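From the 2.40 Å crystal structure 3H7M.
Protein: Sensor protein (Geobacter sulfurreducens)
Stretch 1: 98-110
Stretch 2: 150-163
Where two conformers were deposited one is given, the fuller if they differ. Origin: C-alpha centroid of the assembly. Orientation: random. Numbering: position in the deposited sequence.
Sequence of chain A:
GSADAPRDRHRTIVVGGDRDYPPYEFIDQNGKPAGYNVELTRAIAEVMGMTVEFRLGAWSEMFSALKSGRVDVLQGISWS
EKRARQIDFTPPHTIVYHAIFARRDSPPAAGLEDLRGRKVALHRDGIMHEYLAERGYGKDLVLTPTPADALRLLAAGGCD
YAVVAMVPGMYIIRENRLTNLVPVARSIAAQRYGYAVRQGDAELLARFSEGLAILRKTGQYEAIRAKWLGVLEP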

ATOM      1  N   HIS A  98       0.519   9.035  -5.645  1.00 46.74           N
ATOM      2  CA  HIS A  98      -0.729   9.410  -4.995  1.00 45.42           C
ATOM      3  C   HIS A  98      -1.497  10.315  -5.926  1.00 42.24           C
ATOM      4  O   HIS A  98      -1.025  10.704  -6.994  1.00 44.90           O
ATOM      5  N   ALA A  99      -2.698  10.659  -5.515  1.00 47.13           N
ATOM      6  CA  ALA A  99      -3.488  11.528  -6.348  1.00 42.46           C
ATOM      7  C   ALA A  99      -4.555  12.181  -5.517  1.00 39.00           C
ATOM      8  O   ALA A  99      -4.892  11.707  -4.429  1.00 33.81           O
ATOM      9  N   ILE A 100      -5.033  13.313  -6.005  1.00 41.27           N
ATOM     10  CA  ILE A 100      -6.118  13.990  -5.337  1.00 44.73           C
ATOM     11  C   ILE A 100      -7.365  13.633  -6.151  1.00 40.23           C
ATOM     12  O   ILE A 100      -7.406  13.762  -7.382  1.00 30.92           O
ATOM     13  N   PHE A 101      -8.360  13.165  -5.429  1.00 31.53           N
ATOM     14  CA  PHE A 101      -9.638  12.743  -5.978  1.00 40.70           C
ATOM     15  C   PHE A 101     -10.725  13.743  -5.557  1.00 46.76           C
ATOM     16  O   PHE A 101     -10.676  14.307  -4.450  1.00 42.74           O
ATOM     17  N   ALA A 102     -11.708  13.930  -6.432  1.00 46.99           N
ATOM     18  CA  ALA A 102     -12.826  14.833  -6.174  1.00 48.77           C
ATOM     19  C   ALA A 102     -14.054  14.394  -6.966  1.00 45.77           C
ATOM     20  O   ALA A 102     -13.924  13.659  -7.945  1.00 44.96           O
ATOM     21  N   ARG A 103     -15.236  14.865  -6.558  1.00 46.15           N
ATOM     22  CA  ARG A 103     -16.456  14.562  -7.299  1.00 38.74           C
ATOM     23  C   ARG A 103     -16.322  15.406  -8.552  1.00 38.71           C
ATOM     24  O   ARG A 103     -15.706  16.468  -8.499  1.00 46.21           O
ATOM     25  N   ARG A 104     -16.847  14.910  -9.677  1.00 45.77           N
ATOM     26  CA  ARG A 104     -16.771  15.596 -10.974  1.00 52.76           C
ATOM     27  C   ARG A 104     -17.232  17.038 -10.973  1.00 57.29           C
ATOM     28  O   ARG A 104     -16.583  17.913 -11.545  1.00 57.73           O
ATOM     29  N   ASP A 105     -18.379  17.276 -10.357  1.00 58.57           N
ATOM     30  CA  ASP A 105     -18.917  18.617 -10.286  1.00 69.51           C
ATOM     31  C   ASP A 105     -17.868  19.516  -9.623  1.00 69.15           C
ATOM     32  O   ASP A 105     -17.368  20.457 -10.239  1.00 68.77           O
ATOM     33  N   SER A 106     -17.520  19.173  -8.383  1.00 64.81           N
ATOM     34  CA  SER A 106     -16.555  19.902  -7.571  1.00 56.23           C
ATOM     35  C   SER A 106     -15.433  20.643  -8.278  1.00 59.65           C
ATOM     36  O   SER A 106     -15.030  20.293  -9.392  1.00 51.97           O
ATOM     37  N   PRO A 107     -14.914  21.696  -7.618  1.00 67.13           N
ATOM     38  CA  PRO A 107     -13.828  22.566  -8.089  1.00 72.06           C
ATOM     39  C   PRO A 107     -12.532  21.769  -8.143  1.00 74.30           C
ATOM     40  O   PRO A 107     -12.097  21.219  -7.133  1.00 71.88           O
ATOM     41  N   PRO A 108     -11.892  21.701  -9.315  1.00 75.43           N
ATOM     42  CA  PRO A 108     -10.647  20.936  -9.381  1.00 76.30           C
ATOM     43  C   PRO A 108      -9.521  21.602  -8.593  1.00 78.37           C
ATOM     44  O   PRO A 108      -9.562  22.802  -8.309  1.00 81.88           O
ATOM     45  N   ALA A 109      -8.530  20.803  -8.226  1.00 75.60           N
ATOM     46  CA  ALA A 109      -7.373  21.279  -7.491  1.00 70.95           C
ATOM     47  C   ALA A 109      -6.183  20.816  -8.315  1.00 72.72           C
ATOM     48  O   ALA A 109      -6.189  19.693  -8.817  1.00 76.07           O
ATOM     49  N   ALA A 110      -5.170  21.662  -8.474  1.00 67.65           N
ATOM     50  CA  ALA A 110      -4.012  21.270  -9.268  1.00 64.50           C
ATOM     51  C   ALA A 110      -2.849  20.767  -8.409  1.00 62.81           C
ATOM     52  O   ALA A 110      -1.840  20.280  -8.926  1.00 64.34           O
ATOM     53  N   ALA A 150     -12.133   6.396   2.511  1.00 34.33           N
ATOM     54  CA  ALA A 150     -11.907   7.795   2.222  1.00 37.95           C
ATOM     55  C   ALA A 150     -12.705   8.164   0.969  1.00 38.46           C
ATOM     56  O   ALA A 150     -13.392   9.177   0.938  1.00 36.87           O
ATOM     57  N   LEU A 151     -12.591   7.339  -0.068  1.00 36.43           N
ATOM     58  CA  LEU A 151     -13.267   7.602  -1.325  1.00 40.73           C
ATOM     59  C   LEU A 151     -14.802   7.530  -1.221  1.00 41.44           C
ATOM     60  O   LEU A 151     -15.510   8.221  -1.935  1.00 42.11           O
ATOM     61  N   ARG A 152     -15.311   6.716  -0.311  1.00 38.15           N
ATOM     62  CA  ARG A 152     -16.744   6.623  -0.141  1.00 36.60           C
ATOM     63  C   ARG A 152     -17.274   7.922   0.424  1.00 38.48           C
ATOM     64  O   ARG A 152     -18.308   8.409  -0.008  1.00 35.84           O
ATOM     65  N   LEU A 153     -16.561   8.483   1.398  1.00 44.21           N
ATOM     66  CA  LEU A 153     -16.983   9.727   2.033  1.00 38.86           C
ATOM     67  C   LEU A 153     -16.981  10.828   0.998  1.00 43.96           C
ATOM     68  O   LEU A 153     -17.894  11.639   0.931  1.00 48.32           O
ATOM     69  N   LEU A 154     -15.949  10.862   0.181  1.00 30.19           N
ATOM     70  CA  LEU A 154     -15.910  11.868  -0.851  1.00 32.01           C
ATOM     71  C   LEU A 154     -17.118  11.694  -1.784  1.00 40.96           C
ATOM     72  O   LEU A 154     -17.803  12.656  -2.140  1.00 38.27           O
ATOM     73  N   ALA A 155     -17.355  10.447  -2.183  1.00 40.76           N
ATOM     74  CA  ALA A 155     -18.424  10.107  -3.097  1.00 36.58           C
ATOM     75  C   ALA A 155     -19.763  10.514  -2.509  1.00 40.56           C
ATOM     76  O   ALA A 155     -20.655  10.987  -3.225  1.00 28.91           O
ATOM     77  N   ALA A 156     -19.871  10.339  -1.198  1.00 35.90           N
ATOM     78  CA  ALA A 156     -21.070  10.659  -0.448  1.00 39.39           C
ATOM     79  C   ALA A 156     -21.216  12.131  -0.089  1.00 39.19           C
ATOM     80  O   ALA A 156     -22.087  12.485   0.711  1.00 49.80           O
ATOM     81  N   GLY A 157     -20.373  12.983  -0.662  1.00 41.51           N
ATOM     82  CA  GLY A 157     -20.428  14.403  -0.346  1.00 41.64           C
ATOM     83  C   GLY A 157     -20.139  14.665   1.126  1.00 41.97           C
ATOM     84  O   GLY A 157     -20.552  15.682   1.666  1.00 46.79           O
ATOM     85  N   GLY A 158     -19.430  13.734   1.764  1.00 43.59           N
ATOM     86  CA  GLY A 158     -19.074  13.833   3.171  1.00 42.21           C
ATOM     87  C   GLY A 158     -17.761  14.553   3.490  1.00 46.27           C
ATOM     88  O   GLY A 158     -17.402  14.670   4.661  1.00 44.03           O
ATOM     89  N   CYS A 159     -17.045  15.021   2.466  1.00 36.28           N
ATOM     90  CA  CYS A 159     -15.790  15.752   2.634  1.00 38.73           C
ATOM     91  C   CYS A 159     -15.553  16.431   1.293  1.00 41.45           C
ATOM     92  O   CYS A 159     -16.327  16.205   0.361  1.00 40.91           O
ATOM     93  N   ASP A 160     -14.514  17.257   1.169  1.00 36.43           N
ATOM     94  CA  ASP A 160     -14.303  17.956  -0.097  1.00 37.07           C
ATOM     95  C   ASP A 160     -13.363  17.317  -1.082  1.00 39.41           C
ATOM     96  O   ASP A 160     -13.525  17.470  -2.293  1.00 46.74           O
ATOM     97  N   TYR A 161     -12.346  16.646  -0.570  1.00 38.43           N
ATOM     98  CA  TYR A 161     -11.366  15.994  -1.429  1.00 37.86           C
ATOM     99  C   TYR A 161     -10.873  14.815  -0.672  1.00 37.96           C
ATOM    100  O   TYR A 161     -11.149  14.674   0.533  1.00 40.88           O
ATOM    101  N   ALA A 162     -10.172  13.950  -1.386  1.00 33.37           N
ATOM    102  CA  ALA A 162      -9.561  12.788  -0.762  1.00 32.85           C
ATOM    103  C   ALA A 162      -8.243  12.604  -1.470  1.00 32.15           C
ATOM    104  O   ALA A 162      -8.125  12.888  -2.666  1.00 38.13           O
ATOM    105  N   VAL A 163      -7.243  12.161  -0.716  0.50 36.58           N
ATOM    106  CA  VAL A 163      -5.910  11.908  -1.255  0.50 35.24           C
ATOM    107  C   VAL A 163      -5.562  10.456  -0.935  0.50 39.89           C
ATOM    108  O   VAL A 163      -5.470  10.073   0.232  0.50 42.82           O
TER

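Strand 98-103 runs antiparallel to strand 161-163, and helix 150-155 packs alongside. The backbone pair Phe 101 and Ala 162 supplies two hydrogen bonds, Phe 101 N to Ala 162 O (2.8 Å, nearly linear) and Ala 162 N to Phe 101 O (3.1 Å). The main side-chain polar contact belongs to Arg 103, whose m, t, m chain (chi1 to chi3) carries the guanidinium past the end of the helix. There Arg 103 NH1 donates to Leu 154 O and to Cys 159 O, both at 3.0 Å; the two carbonyls lie near the guanidinium plane, as good N-H donation requires, while Gly 157 CA sits over one face, 3.4 Å from Arg 103 NH1. One cation thus ties together the last helical turn and the loop leading to the second strand. A long salt bridge, Arg 103 NE to Asp 105 OD2 (3.9 Å), adds a looser contact from its own stretch. Beside it, water 1 accepts from Arg 103 N (3.0 Å), donates to Asp 160 O (2.8 Å) and hydrogen-bonds Ser 106 OG (2.7 Å), bridging the backbones where direct strand pairing has ended.

The apolar packing divides between the sheet faces. On the side of the sheet that carries Phe 101 and Ala 162, Phe 101 (chi1 m) meets the helix: Phe 101 CG lies 3.8 Å from Leu 151 CD2, and Phe 101 CB 3.8 Å from Leu 154 CD2. Leu 151 (m, t) and Leu 154 (t, p) start sideways, but their ends come nearer the strand. On the other face, Ile 100 (m, t) packs against Val 163 (t), Ile 100 CG1 to Val 163 CG2 being 3.6 Å. Tyr 161 (chi1 m) extends this layer: Tyr 161 CD1 approaches Ala 102 CB (3.7 Å) and Ile 100 CG2 (3.9 Å), and Tyr 161 CE1 reaches Ala 109 CB (4.1 Å).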

ATOM      1  CB  HIS A  98      -0.507  10.159  -3.697  1.00 46.16           C
ATOM      2  CG  HIS A  98      -0.132   9.285  -2.552  1.00 48.85           C
ATOM      3  ND1 HIS A  98       1.143   8.799  -2.378  1.00 50.20           N
ATOM      4  CD2 HIS A  98      -0.868   8.810  -1.521  1.00 54.84           C
ATOM      5  CE1 HIS A  98       1.179   8.059  -1.282  1.00 63.71           C
ATOM      6  NE2 HIS A  98      -0.028   8.050  -0.744  1.00 62.33           N
ATOM      7  CB  ALA A  99      -4.111  10.734  -7.467  1.00 34.55           C
ATOM      8  CB  ILE A 100      -5.936  15.507  -5.318  1.00 45.49           C
ATOM      9  CG1 ILE A 100      -4.755  15.879  -4.417  1.00 45.58           C
ATOM     10  CG2 ILE A 100      -7.223  16.165  -4.818  1.00 36.55           C
ATOM     11  CD1 ILE A 100      -4.364  17.350  -4.530  1.00 38.53           C
ATOM     12  CB  PHE A 101      -9.984  11.350  -5.420  1.00 31.24           C
ATOM     13  CG  PHE A 101      -9.128  10.244  -5.977  1.00 48.04           C
ATOM     14  CD1 PHE A 101      -9.472   9.616  -7.175  1.00 41.98           C
ATOM     15  CD2 PHE A 101      -7.970   9.837  -5.315  1.00 40.55           C
ATOM     16  CE1 PHE A 101      -8.683   8.606  -7.703  1.00 39.03           C
ATOM     17  CE2 PHE A 101      -7.177   8.825  -5.843  1.00 46.14           C
ATOM     18  CZ  PHE A 101      -7.537   8.210  -7.040  1.00 47.60           C
ATOM     19  CB  ALA A 102     -12.449  16.251  -6.591  1.00 35.46           C
ATOM     20  CB  ARG A 103     -17.696  14.945  -6.499  1.00 31.28           C
ATOM     21  CG  ARG A 103     -17.839  14.151  -5.210  1.00 38.24           C
ATOM     22  CD  ARG A 103     -19.120  14.491  -4.459  1.00 37.30           C
ATOM     23  NE  ARG A 103     -19.159  15.904  -4.111  1.00 53.35           N
ATOM     24  CZ  ARG A 103     -18.553  16.442  -3.056  1.00 50.61           C
ATOM     25  NH1 ARG A 103     -17.853  15.688  -2.212  1.00 39.52           N
ATOM     26  NH2 ARG A 103     -18.645  17.748  -2.857  1.00 45.07           N
ATOM     27  CB  ARG A 104     -17.588  14.856 -12.025  1.00 53.12           C
ATOM     28  CG  ARG A 104     -16.912  13.650 -12.563  1.00 65.95           C
ATOM     29  CD  ARG A 104     -17.720  12.995 -13.662  1.00 76.47           C
ATOM     30  NE  ARG A 104     -17.022  11.805 -14.127  1.00 84.93           N
ATOM     31  CZ  ARG A 104     -16.699  10.787 -13.336  1.00 95.30           C
ATOM     32  NH1 ARG A 104     -17.023  10.825 -12.049  1.00100.69           N
ATOM     33  NH2 ARG A 104     -16.037   9.741 -13.819  1.00 97.22           N
ATOM     34  CB  ASP A 105     -20.226  18.608  -9.484  1.00 72.43           C
ATOM     35  CG  ASP A 105     -20.226  17.569  -8.365  1.00 81.76           C
ATOM     36  OD1 ASP A 105     -20.115  16.361  -8.678  1.00 84.36           O
ATOM     37  OD2 ASP A 105     -20.338  17.954  -7.175  1.00 82.12           O
ATOM     38  CB  SER A 106     -15.964  18.969  -6.529  1.00 46.12           C
ATOM     39  OG  SER A 106     -16.940  18.656  -5.551  1.00 60.72           O
ATOM     40  CB  PRO A 107     -13.753  23.656  -7.015  1.00 72.42           C
ATOM     41  CG  PRO A 107     -15.067  23.548  -6.267  1.00 71.72           C
ATOM     42  CD  PRO A 107     -15.333  22.083  -6.258  1.00 69.30           C
ATOM     43  CB  PRO A 108     -10.360  20.881 -10.876  1.00 76.52           C
ATOM     44  CG  PRO A 108     -10.851  22.214 -11.336  1.00 79.05           C
ATOM     45  CD  PRO A 108     -12.178  22.358 -10.602  1.00 77.57           C
ATOM     46  CB  ALA A 109      -7.343  20.652  -6.127  1.00 63.83           C
ATOM     47  CB  ALA A 110      -3.565  22.437 -10.140  1.00 65.32           C
ATOM     48  CB  ALA A 150     -10.431   8.056   1.982  1.00 27.82           C
ATOM     49  CB  LEU A 151     -12.721   6.652  -2.395  1.00 38.85           C
ATOM     50  CG  LEU A 151     -11.229   6.912  -2.687  1.00 47.19           C
ATOM     51  CD1 LEU A 151     -10.680   5.881  -3.653  1.00 39.15           C
ATOM     52  CD2 LEU A 151     -11.040   8.310  -3.281  1.00 41.01           C
ATOM     53  CB  ARG A 152     -17.092   5.473   0.799  1.00 33.52           C
ATOM     54  CG  ARG A 152     -16.928   4.133   0.145  1.00 44.13           C
ATOM     55  CD  ARG A 152     -16.899   2.989   1.122  1.00 43.18           C
ATOM     56  NE  ARG A 152     -16.533   1.752   0.429  1.00 43.97           N
ATOM     57  CZ  ARG A 152     -15.818   0.764   0.964  1.00 37.96           C
ATOM     58  NH1 ARG A 152     -15.377   0.865   2.203  1.00 29.77           N
ATOM     59  NH2 ARG A 152     -15.556  -0.332   0.265  1.00 35.10           N
ATOM     60  CB  LEU A 153     -16.043  10.103   3.169  1.00 44.45           C
ATOM     61  CG  LEU A 153     -16.473  11.378   3.903  1.00 52.09           C
ATOM     62  CD1 LEU A 153     -17.697  11.083   4.736  1.00 39.10           C
ATOM     63  CD2 LEU A 153     -15.347  11.873   4.802  1.00 48.79           C
ATOM     64  CB  LEU A 154     -14.646  11.697  -1.656  1.00 28.88           C
ATOM     65  CG  LEU A 154     -14.439  12.673  -2.801  1.00 37.38           C
ATOM     66  CD1 LEU A 154     -14.200  14.098  -2.240  1.00 36.23           C
ATOM     67  CD2 LEU A 154     -13.235  12.196  -3.618  1.00 30.89           C
ATOM     68  CB  ALA A 155     -18.405   8.629  -3.377  1.00 31.58           C
ATOM     69  CB  ALA A 156     -21.100   9.829   0.827  1.00 31.98           C
ATOM     70  CB  CYS A 159     -14.631  14.811   3.013  1.00 45.74           C
ATOM     71  SG  CYS A 159     -14.268  13.417   1.893  1.00 46.38           S
ATOM     72  CB  ASP A 160     -13.827  19.402   0.141  1.00 54.17           C
ATOM     73  CG  ASP A 160     -14.785  20.199   1.010  1.00 60.74           C
ATOM     74  OD1 ASP A 160     -16.012  20.170   0.744  1.00 62.66           O
ATOM     75  OD2 ASP A 160     -14.302  20.857   1.958  1.00 66.39           O
ATOM     76  CB  TYR A 161     -10.172  16.897  -1.708  1.00 40.97           C
ATOM     77  CG  TYR A 161     -10.503  18.083  -2.561  1.00 44.11           C
ATOM     78  CD1 TYR A 161     -10.520  17.975  -3.947  1.00 40.37           C
ATOM     79  CD2 TYR A 161     -10.855  19.309  -1.980  1.00 42.79           C
ATOM     80  CE1 TYR A 161     -10.880  19.056  -4.746  1.00 49.64           C
ATOM     81  CE2 TYR A 161     -11.223  20.402  -2.770  1.00 42.55           C
ATOM     82  CZ  TYR A 161     -11.232  20.269  -4.150  1.00 47.52           C
ATOM     83  OH  TYR A 161     -11.577  21.336  -4.939  1.00 56.78           O
ATOM     84  CB  ALA A 162     -10.430  11.551  -0.928  1.00 26.23           C
ATOM     85  CB  VAL A 163      -4.859  12.856  -0.618  0.50 37.70           C
ATOM     86  CG1 VAL A 163      -3.450  12.331  -0.883  0.50 33.61           C
ATOM     87  CG2 VAL A 163      -5.015  14.278  -1.192  0.50  7.97           C
TER
HETATM   88  O   HOH W   1     -15.391  16.810  -4.333  1.00 35.23           O